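Local coordinates for periplasmic binding protein/LacI transcriptional regulator (Clostridium phytofermentans, PDB 3BRS), which probably binds a sugar and delivers it for uptake, as expected of a periplasmic binding protein related to LacI-type regulators, at residues Glu27-Ala32 / Ile38-Met43; Lys92-Asp97 / Glu255-Leu260; Leu184-Pro189 / Lys210-Glu215. One frame throughout, in Å; residues are numbered along the deposited sequence.

None of the three contacts has a hydrogen bond between its segments. Contact 2 is the most enclosed, with two buried residues and no exposed one among the four that touch; contacts 1 and 3 each have one buried and one exposed. Contacts 1 and 2 belong to the same parallel sheet and touch where I38 CD1 meets L258 CG at 3.9 Å. Contact 1 sets the helix of a beta-alpha-beta unit on its own edge strand, contact 2 a helix from much later on an inner strand. Contact 3, about 42 Å from contact 1 between centres, joins helix ends on the other sheet through aliphatic carbons and a methionine methyl beside a threonine hydroxyl. Contact 1 adds an amide beside a ring, contact 2 a lysine's hydrocarbon part.

Contact 1 (Glu27-Ala32 / Ile38-Met43); sequences EGAQMA and IKLEFM
Between L40 and F42, whose side chains press on A29 and Q30, E41 takes no part in the packing on the helix; its OE1 is held by two groups, a hydrogen bond with Y7 OH and a salt bridge with R64 NH1. K39 and E41 alternate with I38, L40 and F42, and the latter three turn to helix 20-36. On that side the aromatic ring of F42 receives two neighbours in different ways. The methyl of A29 comes to the ring edge, close to its plane, with CB 4.3 Å from F42 CZ. The aliphatic part of Q30 approaches obliquely, CG lying 3.6 Å from F42 CE2. Q30 CG sits beside its own backbone N (chi1 -60°), and the chain runs on extended past the ring, which brings NE2 to 3.8 Å from F42 CE2. The amide is steeply inclined to the ring, the two planes being 69° apart. Two residues earlier in the strand, on the same side, L40 uses a single branch: CD1 lies 4.0 Å from A29 CB and reaches the helix backbone at A29 O, 3.6 Å away. Helix and strand run nearly antiparallel, their segment axes 9.3 Å apart at closest approach, as in a beta-alpha-beta unit, here strand 7-11, helix 20-36 and strand 39-42. Strand 39-42 is outermost in its sheet and pairs with strand 7-11, where C10 touches both L40 and F42. V26 and A33 of helix 20-36 extend the packing, and A29 and A32 also meet V254 of helix 246-262.

Contact 2 (Lys92-Asp97 / Glu255-Leu260); sequences KLIVID and EKALKL
No flat side chain lies where K92 and I94 meet A257 and L260; a flat group on the helix, the carboxylate of E255, lies well away from this apolar patch. K256 NZ stands above that carboxylate, 45° out of its plane and 3.1 Å from E255 OE1, in a salt bridge between successive residues of the helix. The other oxygen, E255 OE2, is hydrogen-bonded to Y36 OH of helix 20-36, so both oxygens have partners. The contact itself is aliphatic. L260 has the largest share, fitting between K92 and I94 on one side of the strand. Its CD1 meets I94 CD1 at 3.4 Å, closer than methyl groups usually pack, the two side chains lying aslant to each other. I94 CG1 lies beside the backbone N (chi1 -52°), a setting that brings CG1 to 4.0 Å from A257 CB; the turn at chi2 then takes CD1 to L260. K92 contributes its hydrocarbon chain: bent at three successive torsions, it lies alongside L260 in the opposite direction, with CD 3.7 Å from L260 CB. I107 of the adjoining strand touches I94 and L260, while V68 on the neighbouring strand touches K92 and A257, so the helix lies over several strands at once. Strand and helix segments run in roughly opposing directions, at 148°, with axes 9.4 Å apart. Helix 246-262 follows strand 240-243 of the other sheet yet packs here, and strand 269-271 then joins this sheet. Such exchange of chain between two Rossmann-like domains is characteristic of the type I periplasmic binding protein fold, shared with the LacI family.

Contact 3 (Leu184-Pro189 / Lys210-Glu215); sequences LLTKYP and KDMSLE
L185 takes the largest share of the contact, M212 only slightly less, and L185 meets two side chains with different atoms. Its CB lies 3.9 Å from M212 CE, and its CD1 lies 3.8 Å from L214 CD1, the two leucines lying side by side and running opposite ways. The methionine methyl also passes close to the hydroxyl of T186, M212 CE being 4.1 Å from T186 OG1, with these two side chains roughly perpendicular. M212 is extended as far as the sulfur and then bends (chi3 82°), which swings CE across to the helix. The hydroxyl of T186 is itself hydrogen-bonded to V182 O, one turn earlier. Helices 174-187 and 199-211 flank strand 191-196 in sequence, as in the consecutive beta-alpha-beta units of a Rossmann-like domain, and the contact joins their C-terminal ends. Beneath it, L185 also rests on I191 and M194 of that strand, and on V218 just before strand 219-224. S213, between M212 and L214, has positive phi (56°) in a Schellman motif that turns the chain, with S213 N bonded to K210 O at 3.0 Å, and M212 and L214 both point to the first helix. Farther out, D211 OD1 is hydrogen-bonded to Y178 OH of helix 174-187.

Contact 1 (Glu27-Ala32 / Ile38-Met43)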
# COMPACT_ATOMS: atom_id res chain seq x y z
N GLU A 27 -8.56 12.14 3.06
CA GLU A 27 -9.86 12.51 3.63
C GLU A 27 -10.00 12.11 5.02
O GLU A 27 -10.54 12.89 5.80
CB GLU A 27 -11.03 11.94 2.81
CG GLU A 27 -10.93 12.36 1.32
CD GLU A 27 -12.04 11.78 0.44
OE1 GLU A 27 -11.78 10.77 -0.26
OE2 GLU A 27 -13.18 12.35 0.50
N GLY A 28 -9.52 10.90 5.41
CA GLY A 28 -9.69 10.53 6.79
C GLY A 28 -8.88 11.38 7.75
O GLY A 28 -9.30 11.64 8.81
N ALA A 29 -7.65 11.74 7.40
CA ALA A 29 -6.82 12.54 8.25
C ALA A 29 -7.34 14.01 8.29
O ALA A 29 -7.37 14.68 9.34
CB ALA A 29 -5.38 12.47 7.75
N GLN A 30 -7.80 14.52 7.17
CA GLN A 30 -8.40 15.84 7.22
C GLN A 30 -9.70 15.85 8.00
O GLN A 30 -10.04 16.89 8.58
CB GLN A 30 -8.71 16.38 5.84
CG GLN A 30 -7.54 16.51 4.90
CD GLN A 30 -8.06 16.96 3.55
OE1 GLN A 30 -9.19 16.63 3.15
NE2 GLN A 30 -7.25 17.71 2.83
N MET A 31 -10.44 14.73 8.03
CA MET A 31 -11.62 14.67 8.91
C MET A 31 -11.27 14.64 10.42
O MET A 31 -11.82 15.40 11.23
CB MET A 31 -12.48 13.46 8.61
CG MET A 31 -13.60 13.32 9.61
SD MET A 31 -15.03 14.09 8.89
CE MET A 31 -16.00 12.62 8.56
N ALA A 32 -10.38 13.76 10.80
CA ALA A 32 -9.79 13.89 12.15
C ALA A 32 -9.27 15.34 12.50
O ALA A 32 -9.58 15.84 13.59
CB ALA A 32 -8.72 12.83 12.41
N ILE A 38 -7.03 20.70 14.30
CA ILE A 38 -5.60 20.47 14.17
C ILE A 38 -5.15 21.25 12.94
O ILE A 38 -5.85 21.30 11.95
CB ILE A 38 -5.25 18.91 14.07
CG1 ILE A 38 -5.24 18.24 15.46
CG2 ILE A 38 -3.88 18.71 13.49
CD1 ILE A 38 -5.60 16.77 15.57
N LYS A 39 -3.98 21.87 12.98
CA LYS A 39 -3.44 22.40 11.74
C LYS A 39 -2.69 21.27 11.01
O LYS A 39 -1.74 20.78 11.54
CB LYS A 39 -2.54 23.61 11.99
CG LYS A 39 -1.80 24.08 10.76
CD LYS A 39 -1.27 25.51 10.90
CE LYS A 39 -0.12 25.78 9.89
NZ LYS A 39 1.04 26.56 10.49
N LEU A 40 -3.09 20.90 9.79
CA LEU A 40 -2.54 19.72 9.05
C LEU A 40 -2.11 20.16 7.64
O LEU A 40 -2.94 20.66 6.86
CB LEU A 40 -3.62 18.64 8.86
CG LEU A 40 -3.35 17.11 8.93
CD1 LEU A 40 -4.38 16.34 8.13
CD2 LEU A 40 -1.90 16.59 8.68
N GLU A 41 -0.82 20.00 7.33
CA GLU A 41 -0.36 20.18 5.95
C GLU A 41 -0.02 18.77 5.34
O GLU A 41 0.28 17.82 6.08
CB GLU A 41 0.80 21.22 5.89
CG GLU A 41 0.49 22.73 6.35
CD GLU A 41 1.77 23.65 6.47
OE1 GLU A 41 2.95 23.13 6.52
OE2 GLU A 41 1.62 24.95 6.49
N PHE A 42 -0.12 18.61 3.99
CA PHE A 42 0.40 17.46 3.21
C PHE A 42 1.57 17.81 2.28
O PHE A 42 1.62 18.91 1.74
CB PHE A 42 -0.72 16.88 2.38
CG PHE A 42 -1.86 16.40 3.21
CD1 PHE A 42 -1.89 15.06 3.65
CD2 PHE A 42 -2.87 17.25 3.59
CE1 PHE A 42 -2.99 14.54 4.45
CE2 PHE A 42 -3.96 16.75 4.41
CZ PHE A 42 -3.98 15.38 4.85
N MET A 43 2.55 16.94 2.18
CA MET A 43 3.72 17.15 1.35
C MET A 43 3.92 15.73 0.78
O MET A 43 3.78 14.81 1.53
CB MET A 43 4.97 17.55 2.19
CG MET A 43 4.82 18.80 3.14
SD MET A 43 6.38 19.24 3.98
CE MET A 43 7.67 19.63 2.81

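Contact 2 (Lys92-Asp97 / Glu255-Leu260)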
# COMPACT_ATOMS: atom_id res chain seq x y z
N LYS A 92 7.12 14.06 17.05
CA LYS A 92 6.50 12.75 17.12
C LYS A 92 6.42 12.12 15.71
O LYS A 92 6.08 12.80 14.74
CB LYS A 92 5.06 12.96 17.68
CG LYS A 92 4.97 13.51 19.10
CD LYS A 92 5.30 12.40 20.09
CE LYS A 92 6.46 12.74 21.02
NZ LYS A 92 6.04 13.72 22.03
N LEU A 93 6.73 10.83 15.57
CA LEU A 93 6.59 10.17 14.32
C LEU A 93 5.46 9.15 14.42
O LEU A 93 5.58 8.19 15.19
CB LEU A 93 7.90 9.47 13.94
CG LEU A 93 7.95 8.66 12.66
CD1 LEU A 93 7.46 9.44 11.41
CD2 LEU A 93 9.34 8.22 12.49
N ILE A 94 4.42 9.31 13.62
CA ILE A 94 3.45 8.23 13.28
C ILE A 94 3.77 7.64 11.93
O ILE A 94 3.91 8.37 10.92
CB ILE A 94 1.96 8.76 13.20
CG1 ILE A 94 1.63 9.48 14.42
CG2 ILE A 94 0.85 7.63 12.95
CD1 ILE A 94 2.12 8.79 15.62
N VAL A 95 3.97 6.34 11.88
CA VAL A 95 4.07 5.71 10.57
C VAL A 95 2.67 5.27 10.09
O VAL A 95 1.98 4.64 10.83
CB VAL A 95 5.07 4.67 10.49
CG1 VAL A 95 4.78 3.81 9.25
CG2 VAL A 95 6.50 5.32 10.39
N ILE A 96 2.25 5.71 8.89
CA ILE A 96 0.98 5.28 8.33
C ILE A 96 1.19 4.38 7.04
O ILE A 96 2.08 4.63 6.21
CB ILE A 96 0.18 6.47 7.95
CG1 ILE A 96 1.10 7.43 7.20
CG2 ILE A 96 -0.59 7.07 9.18
CD1 ILE A 96 0.34 8.42 6.30
N ASP A 97 0.40 3.34 6.87
CA ASP A 97 0.52 2.46 5.68
C ASP A 97 1.79 1.64 5.57
O ASP A 97 1.68 0.44 5.51
CB ASP A 97 0.30 3.30 4.43
CG ASP A 97 0.47 2.49 3.14
OD1 ASP A 97 -0.18 1.46 3.01
OD2 ASP A 97 1.25 2.86 2.26
N GLU A 255 -5.80 11.30 15.10
CA GLU A 255 -6.35 11.08 16.41
C GLU A 255 -5.36 10.54 17.46
O GLU A 255 -5.28 11.09 18.54
CB GLU A 255 -7.56 10.15 16.26
CG GLU A 255 -8.31 9.93 17.51
CD GLU A 255 -9.40 8.94 17.26
OE1 GLU A 255 -9.06 7.77 16.97
OE2 GLU A 255 -10.59 9.34 17.32
N LYS A 256 -4.58 9.52 17.15
CA LYS A 256 -3.75 8.86 18.12
C LYS A 256 -2.40 9.57 18.24
O LYS A 256 -1.67 9.36 19.20
CB LYS A 256 -3.46 7.40 17.73
CG LYS A 256 -4.68 6.46 17.67
CD LYS A 256 -5.35 6.31 19.02
CE LYS A 256 -6.34 5.12 19.02
NZ LYS A 256 -7.73 5.55 18.76
N ALA A 257 -2.06 10.39 17.26
CA ALA A 257 -0.91 11.34 17.39
C ALA A 257 -1.23 12.26 18.55
O ALA A 257 -0.32 12.77 19.24
CB ALA A 257 -0.76 12.18 16.14
N LEU A 258 -2.54 12.43 18.76
CA LEU A 258 -3.03 13.25 19.83
C LEU A 258 -2.72 12.65 21.21
O LEU A 258 -2.34 13.35 22.14
CB LEU A 258 -4.52 13.48 19.67
CG LEU A 258 -4.97 14.70 18.84
CD1 LEU A 258 -6.43 15.07 19.24
CD2 LEU A 258 -4.01 15.86 19.08
N LYS A 259 -2.81 11.33 21.32
CA LYS A 259 -2.52 10.68 22.57
C LYS A 259 -1.08 10.90 22.92
O LYS A 259 -0.79 11.32 24.04
CB LYS A 259 -2.86 9.21 22.50
CG LYS A 259 -4.32 9.06 22.19
CD LYS A 259 -4.95 8.02 23.02
CE LYS A 259 -6.44 8.22 23.07
NZ LYS A 259 -6.85 8.00 24.48
N LEU A 260 -0.19 10.76 21.95
CA LEU A 260 1.24 10.91 22.24
C LEU A 260 1.58 12.29 22.78
O LEU A 260 2.38 12.42 23.69
CB LEU A 260 2.08 10.72 20.99
CG LEU A 260 1.90 9.48 20.16
CD1 LEU A 260 2.66 9.64 18.84
CD2 LEU A 260 2.41 8.26 20.99

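Contact 3 (Leu184-Pro189 / Lys210-Glu215)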
# COMPACT_ATOMS: atom_id res chain seq x y z
N LEU A 184 4.20 -10.58 -19.61
CA LEU A 184 4.01 -11.88 -18.98
C LEU A 184 3.04 -12.77 -19.72
O LEU A 184 3.34 -13.94 -19.91
CB LEU A 184 3.50 -11.75 -17.52
CG LEU A 184 4.42 -11.58 -16.29
CD1 LEU A 184 5.57 -10.62 -16.54
CD2 LEU A 184 3.55 -11.12 -15.12
N LEU A 185 1.85 -12.26 -20.09
CA LEU A 185 0.89 -13.14 -20.77
C LEU A 185 1.32 -13.52 -22.22
O LEU A 185 0.90 -14.54 -22.76
CB LEU A 185 -0.51 -12.58 -20.76
CG LEU A 185 -1.15 -12.44 -19.41
CD1 LEU A 185 -2.47 -11.67 -19.52
CD2 LEU A 185 -1.38 -13.76 -18.71
N THR A 186 2.21 -12.73 -22.80
CA THR A 186 2.86 -13.15 -24.02
C THR A 186 3.86 -14.28 -23.81
O THR A 186 3.94 -15.22 -24.63
CB THR A 186 3.52 -11.98 -24.69
OG1 THR A 186 2.49 -11.05 -25.01
CG2 THR A 186 4.14 -12.44 -26.03
N LYS A 187 4.62 -14.19 -22.73
CA LYS A 187 5.73 -15.11 -22.52
C LYS A 187 5.30 -16.38 -21.82
O LYS A 187 5.94 -17.42 -21.96
CB LYS A 187 6.84 -14.41 -21.74
CG LYS A 187 8.02 -15.29 -21.48
CD LYS A 187 9.26 -14.45 -21.16
CE LYS A 187 10.47 -15.34 -20.95
NZ LYS A 187 11.72 -14.56 -21.21
N TYR A 188 4.23 -16.30 -21.05
CA TYR A 188 3.74 -17.48 -20.36
C TYR A 188 2.25 -17.65 -20.67
O TYR A 188 1.38 -17.19 -19.90
CB TYR A 188 4.04 -17.44 -18.85
CG TYR A 188 5.45 -16.94 -18.48
CD1 TYR A 188 6.52 -17.83 -18.47
CD2 TYR A 188 5.70 -15.63 -18.13
CE1 TYR A 188 7.81 -17.41 -18.14
CE2 TYR A 188 6.97 -15.21 -17.84
CZ TYR A 188 8.03 -16.12 -17.85
OH TYR A 188 9.34 -15.79 -17.55
N PRO A 189 1.94 -18.35 -21.79
CA PRO A 189 0.55 -18.69 -22.14
C PRO A 189 -0.12 -19.65 -21.16
O PRO A 189 -1.37 -19.81 -21.17
CB PRO A 189 0.67 -19.30 -23.55
CG PRO A 189 2.12 -19.82 -23.62
CD PRO A 189 2.91 -18.81 -22.80
N LYS A 210 -7.99 -7.12 -20.85
CA LYS A 210 -9.19 -6.73 -21.64
C LYS A 210 -8.81 -6.54 -23.12
O LYS A 210 -9.50 -7.03 -24.04
CB LYS A 210 -9.71 -5.38 -21.13
CG LYS A 210 -11.23 -5.19 -21.35
CD LYS A 210 -11.54 -3.76 -21.81
CE LYS A 210 -13.06 -3.46 -21.75
NZ LYS A 210 -13.93 -4.62 -22.15
N ASP A 211 -7.66 -5.87 -23.34
CA ASP A 211 -7.17 -5.51 -24.67
C ASP A 211 -6.65 -6.70 -25.40
O ASP A 211 -6.50 -6.68 -26.64
CB ASP A 211 -6.07 -4.45 -24.60
CG ASP A 211 -6.60 -3.03 -24.22
OD1 ASP A 211 -5.73 -2.17 -24.01
OD2 ASP A 211 -7.86 -2.76 -24.14
N MET A 212 -6.30 -7.72 -24.62
CA MET A 212 -5.76 -8.97 -25.15
C MET A 212 -6.90 -9.90 -25.45
O MET A 212 -6.69 -10.93 -26.02
CB MET A 212 -4.72 -9.56 -24.15
CG MET A 212 -3.35 -8.81 -24.23
SD MET A 212 -2.10 -9.48 -23.12
CE MET A 212 -1.50 -10.86 -24.07
N SER A 213 -8.13 -9.53 -25.09
CA SER A 213 -9.30 -10.44 -25.23
C SER A 213 -9.08 -11.78 -24.50
O SER A 213 -9.49 -12.83 -24.98
CB SER A 213 -9.64 -10.67 -26.68
OG SER A 213 -10.23 -9.48 -27.21
N LEU A 214 -8.51 -11.71 -23.30
CA LEU A 214 -8.24 -12.86 -22.42
C LEU A 214 -9.20 -12.99 -21.24
O LEU A 214 -8.96 -13.78 -20.34
CB LEU A 214 -6.80 -12.72 -21.89
CG LEU A 214 -5.77 -13.01 -22.97
CD1 LEU A 214 -4.30 -12.89 -22.58
CD2 LEU A 214 -6.08 -14.44 -23.44
N GLU A 215 -10.30 -12.24 -21.23
CA GLU A 215 -11.08 -12.07 -19.99
C GLU A 215 -11.85 -13.32 -19.55
O GLU A 215 -12.35 -13.39 -18.40
CB GLU A 215 -11.96 -10.78 -20.01
CG GLU A 215 -13.40 -10.94 -20.55
CD GLU A 215 -13.48 -11.20 -22.06
OE1 GLU A 215 -12.48 -10.91 -22.79
OE2 GLU A 215 -14.56 -11.70 -22.52